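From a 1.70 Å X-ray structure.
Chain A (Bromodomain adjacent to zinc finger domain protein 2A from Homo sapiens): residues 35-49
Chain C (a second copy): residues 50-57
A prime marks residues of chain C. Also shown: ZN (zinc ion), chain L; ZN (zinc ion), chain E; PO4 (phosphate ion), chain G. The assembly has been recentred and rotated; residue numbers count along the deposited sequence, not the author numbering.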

ATOM      1  N   CYS A  35      -5.617  -6.876   5.675  1.00 17.45           N
ATOM      2  CA  CYS A  35      -4.232  -7.342   5.591  1.00 18.92           C
ATOM      3  C   CYS A  35      -3.268  -6.227   5.208  1.00 17.29           C
ATOM      4  O   CYS A  35      -2.076  -6.363   5.461  1.00 20.40           O
ATOM      5  CB  CYS A  35      -4.099  -8.400   4.533  1.00 15.04           C
ATOM      6  SG  CYS A  35      -4.952  -9.964   5.026  1.00 21.91           S
ATOM      7  N   HIS A  36      -3.800  -5.137   4.669  1.00 17.95           N
ATOM      8  CA  HIS A  36      -2.977  -4.009   4.243  1.00 17.66           C
ATOM      9  C   HIS A  36      -2.371  -3.302   5.450  1.00 14.85           C
ATOM     10  O   HIS A  36      -2.991  -3.153   6.511  1.00 18.77           O
ATOM     11  CB  HIS A  36      -3.821  -3.063   3.420  1.00 17.34           C
ATOM     12  CG  HIS A  36      -3.041  -2.119   2.571  1.00 17.28           C
ATOM     13  ND1 HIS A  36      -2.420  -0.994   3.089  1.00 20.77           N
ATOM     14  CD2 HIS A  36      -2.774  -2.135   1.257  1.00 22.00           C
ATOM     15  CE1 HIS A  36      -1.811  -0.355   2.105  1.00 22.38           C
ATOM     16  NE2 HIS A  36      -2.027  -1.001   0.981  1.00 20.00           N
ATOM     17  N   ARG A  37      -1.113  -2.891   5.277  1.00 17.13           N
ATOM     18  CA  ARG A  37      -0.437  -1.984   6.216  1.00 18.40           C
ATOM     19  C   ARG A  37       0.284  -0.941   5.343  1.00 17.90           C
ATOM     20  O   ARG A  37       1.083  -1.288   4.475  1.00 16.90           O
ATOM     21  CB  ARG A  37       0.589  -2.724   7.092  1.00 18.72           C
ATOM     22  CG  ARG A  37       0.006  -3.847   7.969  1.00 18.73           C
ATOM     23  CD  ARG A  37      -1.004  -3.369   8.974  1.00 19.01           C
ATOM     24  NE  ARG A  37      -1.440  -4.426   9.864  1.00 19.41           N
ATOM     25  CZ  ARG A  37      -2.468  -5.239   9.630  1.00 18.26           C
ATOM     26  NH1 ARG A  37      -3.197  -5.106   8.544  1.00 20.13           N
ATOM     27  NH2 ARG A  37      -2.785  -6.175  10.507  1.00 22.78           N
ATOM     28  N   PRO A  38       0.012   0.346   5.574  1.00 18.30           N
ATOM     29  CA  PRO A  38      -0.764   0.946   6.663  1.00 19.56           C
ATOM     30  C   PRO A  38      -2.275   0.636   6.638  1.00 17.20           C
ATOM     31  O   PRO A  38      -2.795   0.104   5.658  1.00 19.65           O
ATOM     32  CB  PRO A  38      -0.530   2.453   6.484  1.00 21.94           C
ATOM     33  CG  PRO A  38       0.558   2.576   5.509  1.00 24.15           C
ATOM     34  CD  PRO A  38       0.639   1.347   4.703  1.00 21.49           C
ATOM     35  N   LYS A  39      -2.919   0.967   7.734  1.00 19.55           N
ATOM     36  CA  LYS A  39      -4.345   0.633   7.928  1.00 19.35           C
ATOM     37  C   LYS A  39      -5.189   1.162   6.781  1.00 18.58           C
ATOM     38  O   LYS A  39      -5.058   2.336   6.434  1.00 20.48           O
ATOM     39  CB  LYS A  39      -4.835   1.273   9.213  1.00 19.33           C
ATOM     40  CG  LYS A  39      -6.291   0.926   9.532  1.00 20.27           C
ATOM     41  CD  LYS A  39      -6.759   1.608  10.806  1.00 27.10           C
ATOM     42  CE  LYS A  39      -6.923   3.096  10.639  1.00 33.96           C
ATOM     43  NZ  LYS A  39      -7.258   3.708  11.948  1.00 46.09           N
ATOM     44  N   MET A  40      -6.043   0.293   6.251  1.00 17.49           N
ATOM     45  CA  MET A  40      -7.016   0.624   5.206  1.00 15.93           C
ATOM     46  C   MET A  40      -8.378   0.204   5.727  1.00 19.18           C
ATOM     47  O   MET A  40      -8.648  -0.992   5.842  1.00 21.60           O
ATOM     48  CB  MET A  40      -6.627   0.013   3.886  1.00 22.46           C
ATOM     49  CG  MET A  40      -7.603   0.299   2.799  1.00 22.85           C
ATOM     50  SD  MET A  40      -7.045  -0.522   1.288  1.00 33.29           S
ATOM     51  CE  MET A  40      -5.517   0.326   0.951  1.00 22.22           C
ATOM     52  N   GLU A  41      -9.203   1.198   6.126  1.00 21.94           N
ATOM     53  CA  GLU A  41     -10.536   0.906   6.751  1.00 26.60           C
ATOM     54  C   GLU A  41     -11.649   0.614   5.754  1.00 25.66           C
ATOM     55  O   GLU A  41     -12.700   0.181   6.118  1.00 31.29           O
ATOM     56  CB  GLU A  41     -10.988   2.069   7.622  1.00 36.62           C
ATOM     57  CG  GLU A  41     -10.153   2.318   8.854  1.00 44.06           C
ATOM     58  CD  GLU A  41     -10.654   3.526   9.641  1.00 34.86           C
ATOM     59  OE1 GLU A  41     -10.854   4.616   9.039  1.00 54.66           O
ATOM     60  OE2 GLU A  41     -10.869   3.372  10.864  1.00 70.83           O
ATOM     61  N   ALA A  42     -11.462   0.924   4.494  1.00 24.26           N
ATOM     62  CA  ALA A  42     -12.447   0.688   3.498  1.00 22.97           C
ATOM     63  C   ALA A  42     -11.803   0.522   2.115  1.00 24.29           C
ATOM     64  O   ALA A  42     -10.705   1.006   1.865  1.00 23.06           O
ATOM     65  CB  ALA A  42     -13.467   1.818   3.476  1.00 27.33           C
ATOM     66  N   VAL A  43     -12.523  -0.139   1.202  1.00 26.57           N
ATOM     67  CA  VAL A  43     -12.081  -0.244  -0.180  1.00 26.27           C
ATOM     68  C   VAL A  43     -12.170   1.160  -0.808  1.00 32.09           C
ATOM     69  O   VAL A  43     -13.227   1.764  -0.757  1.00 36.19           O
ATOM     70  CB  VAL A  43     -12.957  -1.239  -1.007  1.00 30.57           C
ATOM     71  CG1 VAL A  43     -12.538  -1.245  -2.479  1.00 39.10           C
ATOM     72  CG2 VAL A  43     -12.910  -2.655  -0.405  1.00 37.89           C
ATOM     73  N   PRO A  44     -11.058   1.701  -1.348  1.00 30.77           N
ATOM     74  CA  PRO A  44     -11.174   3.057  -1.904  1.00 33.01           C
ATOM     75  C   PRO A  44     -11.877   3.093  -3.250  1.00 33.37           C
ATOM     76  O   PRO A  44     -11.989   2.073  -3.949  1.00 38.39           O
ATOM     77  CB  PRO A  44      -9.718   3.509  -2.079  1.00 35.29           C
ATOM     78  CG  PRO A  44      -8.931   2.263  -2.199  1.00 32.76           C
ATOM     79  CD  PRO A  44      -9.668   1.197  -1.416  1.00 31.14           C
ATOM     80  N   GLU A  45     -12.314   4.279  -3.610  1.00 40.98           N
ATOM     81  CA  GLU A  45     -12.810   4.515  -4.959  1.00 42.69           C
ATOM     82  C   GLU A  45     -11.674   5.081  -5.782  1.00 42.36           C
ATOM     83  O   GLU A  45     -10.622   5.417  -5.255  1.00 52.08           O
ATOM     84  CB  GLU A  45     -13.994   5.436  -4.899  1.00 52.11           C
ATOM     85  CG  GLU A  45     -15.132   4.777  -4.146  1.00 77.87           C
ATOM     86  CD  GLU A  45     -16.484   5.334  -4.508  1.00 85.12           C
ATOM     87  OE1 GLU A  45     -16.782   5.446  -5.718  1.00142.01           O
ATOM     88  OE2 GLU A  45     -17.253   5.637  -3.575  1.00 97.88           O
ATOM     89  N   GLY A  46     -11.862   5.136  -7.087  1.00 67.38           N
ATOM     90  CA  GLY A  46     -10.735   5.392  -7.962  1.00 80.78           C
ATOM     91  C   GLY A  46      -9.772   4.226  -7.836  1.00 64.61           C
ATOM     92  O   GLY A  46     -10.182   3.093  -7.564  1.00 49.96           O
ATOM     93  N   ASP A  47      -8.486   4.492  -8.003  1.00 44.58           N
ATOM     94  CA  ASP A  47      -7.562   3.398  -8.269  1.00 53.34           C
ATOM     95  C   ASP A  47      -6.613   3.005  -7.163  1.00 42.60           C
ATOM     96  O   ASP A  47      -6.083   3.836  -6.446  1.00 32.62           O
ATOM     97  CB  ASP A  47      -6.761   3.703  -9.528  1.00 44.44           C
ATOM     98  CG  ASP A  47      -7.649   3.913 -10.744  1.00 63.85           C
ATOM     99  OD1 ASP A  47      -8.746   3.301 -10.825  1.00 44.80           O
ATOM    100  OD2 ASP A  47      -7.240   4.699 -11.613  1.00 38.00           O
ATOM    101  N   TRP A  48      -6.365   1.704  -7.079  1.00 34.45           N
ATOM    102  CA  TRP A  48      -5.401   1.149  -6.146  1.00 31.11           C
ATOM    103  C   TRP A  48      -4.412   0.275  -6.930  1.00 35.62           C
ATOM    104  O   TRP A  48      -4.802  -0.490  -7.823  1.00 30.51           O
ATOM    105  CB  TRP A  48      -6.078   0.379  -5.008  1.00 33.18           C
ATOM    106  CG  TRP A  48      -5.090  -0.273  -4.121  1.00 33.68           C
ATOM    107  CD1 TRP A  48      -4.359   0.315  -3.133  1.00 33.97           C
ATOM    108  CD2 TRP A  48      -4.673  -1.635  -4.164  1.00 26.67           C
ATOM    109  NE1 TRP A  48      -3.522  -0.590  -2.567  1.00 35.10           N
ATOM    110  CE2 TRP A  48      -3.704  -1.800  -3.172  1.00 26.41           C
ATOM    111  CE3 TRP A  48      -5.030  -2.740  -4.955  1.00 28.49           C
ATOM    112  CZ2 TRP A  48      -3.080  -3.006  -2.952  1.00 24.54           C
ATOM    113  CZ3 TRP A  48      -4.424  -3.953  -4.703  1.00 25.72           C
ATOM    114  CH2 TRP A  48      -3.466  -4.068  -3.707  1.00 26.22           C
ATOM    115  N   PHE A  49      -3.122   0.443  -6.632  1.00 30.15           N
ATOM    116  CA  PHE A  49      -2.093  -0.383  -7.248  1.00 27.98           C
ATOM    117  C   PHE A  49      -1.363  -1.179  -6.210  1.00 27.06           C
ATOM    118  O   PHE A  49      -1.000  -0.686  -5.119  1.00 25.71           O
ATOM    119  CB  PHE A  49      -1.110   0.409  -8.108  1.00 25.72           C
ATOM    120  CG  PHE A  49      -1.764   1.095  -9.264  1.00 27.73           C
ATOM    121  CD1 PHE A  49      -2.028   0.404 -10.428  1.00 32.86           C
ATOM    122  CD2 PHE A  49      -2.195   2.402  -9.143  1.00 35.21           C
ATOM    123  CE1 PHE A  49      -2.651   1.030 -11.499  1.00 30.33           C
ATOM    124  CE2 PHE A  49      -2.826   3.033 -10.196  1.00 32.96           C
ATOM    125  CZ  PHE A  49      -3.074   2.331 -11.371  1.00 35.32           C
TER
ATOM    126  N   CYS C  50      -0.514   7.269   0.598  1.00 20.79           N
ATOM    127  CA  CYS C  50      -0.782   6.590   1.812  1.00 20.14           C
ATOM    128  C   CYS C  50      -2.282   6.269   1.822  1.00 18.83           C
ATOM    129  O   CYS C  50      -3.041   6.752   1.000  1.00 20.29           O
ATOM    130  CB  CYS C  50      -0.424   7.518   2.962  1.00 19.13           C
ATOM    131  SG  CYS C  50      -1.598   8.826   3.387  1.00 17.79           S
ATOM    132  N   THR C  51      -2.704   5.501   2.800  1.00 17.47           N
ATOM    133  CA  THR C  51      -4.092   5.028   2.853  1.00 17.16           C
ATOM    134  C   THR C  51      -5.061   6.161   3.181  1.00 16.64           C
ATOM    135  O   THR C  51      -6.234   6.113   2.841  1.00 19.70           O
ATOM    136  CB  THR C  51      -4.248   3.886   3.861  1.00 18.36           C
ATOM    137  OG1 THR C  51      -3.610   4.249   5.081  1.00 21.77           O
ATOM    138  CG2 THR C  51      -3.619   2.591   3.341  1.00 23.36           C
ATOM    139  N   VAL C  52      -4.589   7.191   3.868  1.00 15.75           N
ATOM    140  CA  VAL C  52      -5.458   8.343   4.158  1.00 17.77           C
ATOM    141  C   VAL C  52      -5.764   9.084   2.871  1.00 22.50           C
ATOM    142  O   VAL C  52      -6.939   9.381   2.586  1.00 22.03           O
ATOM    143  CB  VAL C  52      -4.799   9.297   5.156  1.00 21.51           C
ATOM    144  CG1 VAL C  52      -5.708  10.491   5.432  1.00 24.37           C
ATOM    145  CG2 VAL C  52      -4.440   8.549   6.414  1.00 23.04           C
ATOM    146  N   CYS C  53      -4.719   9.342   2.092  1.00 19.72           N
ATOM    147  CA  CYS C  53      -4.876   9.974   0.759  1.00 23.91           C
ATOM    148  C   CYS C  53      -5.696   9.102  -0.211  1.00 26.79           C
ATOM    149  O   CYS C  53      -6.544   9.614  -0.937  1.00 29.23           O
ATOM    150  CB  CYS C  53      -3.521  10.290   0.189  1.00 22.05           C
ATOM    151  SG  CYS C  53      -2.747  11.712   1.021  1.00 22.69           S
ATOM    152  N   LEU C  54      -5.491   7.790  -0.183  1.00 23.42           N
ATOM    153  CA  LEU C  54      -6.312   6.882  -1.016  1.00 25.13           C
ATOM    154  C   LEU C  54      -7.779   6.960  -0.635  1.00 28.27           C
ATOM    155  O   LEU C  54      -8.660   6.796  -1.498  1.00 35.78           O
ATOM    156  CB  LEU C  54      -5.845   5.430  -0.918  1.00 32.24           C
ATOM    157  CG  LEU C  54      -4.488   4.985  -1.464  1.00 32.56           C
ATOM    158  CD1 LEU C  54      -4.144   3.571  -1.001  1.00 33.62           C
ATOM    159  CD2 LEU C  54      -4.463   5.049  -2.982  1.00 39.01           C
ATOM    160  N   ALA C  55      -8.065   7.174   0.653  1.00 27.21           N
ATOM    161  CA  ALA C  55      -9.434   7.236   1.165  1.00 25.96           C
ATOM    162  C   ALA C  55     -10.145   8.520   0.698  1.00 38.46           C
ATOM    163  O   ALA C  55     -11.371   8.577   0.670  1.00 39.73           O
ATOM    164  CB  ALA C  55      -9.454   7.145   2.674  1.00 26.51           C
ATOM    165  N   GLN C  56      -9.382   9.538   0.323  1.00 33.74           N
ATOM    166  CA  GLN C  56      -9.988  10.768  -0.224  1.00 41.99           C
ATOM    167  C   GLN C  56     -10.295  10.733  -1.726  1.00 36.83           C
ATOM    168  O   GLN C  56     -11.255  11.356  -2.160  1.00 64.58           O
ATOM    169  CB  GLN C  56      -9.124  11.966   0.146  1.00 42.27           C
ATOM    170  CG  GLN C  56      -9.166  12.226   1.638  1.00 40.01           C
ATOM    171  CD  GLN C  56      -8.060  13.147   2.096  1.00 49.37           C
ATOM    172  OE1 GLN C  56      -7.558  13.968   1.322  1.00 65.51           O
ATOM    173  NE2 GLN C  56      -7.674  13.022   3.355  1.00 72.02           N
ATOM    174  N   GLN C  57      -9.512   9.998  -2.512  1.00 59.26           N
ATOM    175  CA  GLN C  57      -9.775   9.871  -3.952  1.00 52.51           C
ATOM    176  C   GLN C  57     -11.102   9.138  -4.203  1.00 41.23           C
ATOM    177  O   GLN C  57     -11.833   9.464  -5.139  1.00 93.05           O
ATOM    178  CB  GLN C  57      -8.624   9.136  -4.666  1.00 69.01           C
ATOM    179  CG  GLN C  57      -8.565   7.650  -4.341  1.00 58.44           C
ATOM    180  CD  GLN C  57      -7.402   6.906  -4.987  1.00 66.05           C
ATOM    181  OE1 GLN C  57      -6.272   7.409  -5.064  1.00 50.74           O
ATOM    182  NE2 GLN C  57      -7.670   5.683  -5.433  1.00 51.75           N
TER
HETATM  183 ZN    ZN L1802      -0.994  10.761   2.181  1.00 18.49          ZN
HETATM  184 ZN    ZN E1801      -5.485 -11.226   3.165  1.00 22.64          ZN
HETATM  185  P   PO4 G1803      -0.062  -5.815  13.172  1.00 34.39           P
HETATM  186  O1  PO4 G1803       0.277  -5.006  11.934  1.00 33.51           O
HETATM  187  O2  PO4 G1803      -1.487  -6.333  13.142  1.00 34.89           O
HETATM  188  O3  PO4 G1803       0.880  -6.979  13.198  1.00 47.89           O
HETATM  189  O4  PO4 G1803       0.065  -4.949  14.398  1.00 42.16           O
HETATM  190  O   HOH W   1     -11.314   6.526  -2.001  1.00 38.06           O
HETATM  191  O   HOH W   2      -3.832   5.365  -6.302  1.00 37.34           O

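Residues 35–49 of chain A form an irregular loop, without regular helix or strand and with a cis peptide bond before Pro38, and from Met40 to Gly46 it runs in the same direction as Thr51′ to Gln57′ of chain C, where a short helix begins at Thr51′. Met40 lies nearest Thr51′, Pro44 nearest Ala55′ and Gly46 nearest Gln57′. Cys50′ caps the helix, its SG accepting from Cys53′ N at 3.4 Å, and the SG atoms of both cysteines bind the same zinc ion.

Polar contacts from Thr51′ and Gln57′ use backbone carbonyls of chain A. Thr51′ OG1 donates to Lys39 O (2.8 Å), while its methyl CG2 sits 3.7 Å from His36 CE1 and 3.8 Å from Met40 CE. The imidazole is itself held by a hydrogen bond from His36 ND1 to Pro38 O (2.8 Å). Further along, Gln57′ NE2 donates to both Glu45 O (3.0 Å) and Asp47 O (2.6 Å), spanning Gly46, whose positive phi suits glycine.

Between these anchors, Leu54′ supplies the apolar contact: its CD1 lies 4.0 Å from Met40 CE and 3.9 Å from Trp48 CD1, at the indole edge. Pro44 CB packs 3.5 Å from Leu54′ O, which also accepts from a water that in turn accepts from Glu45 N.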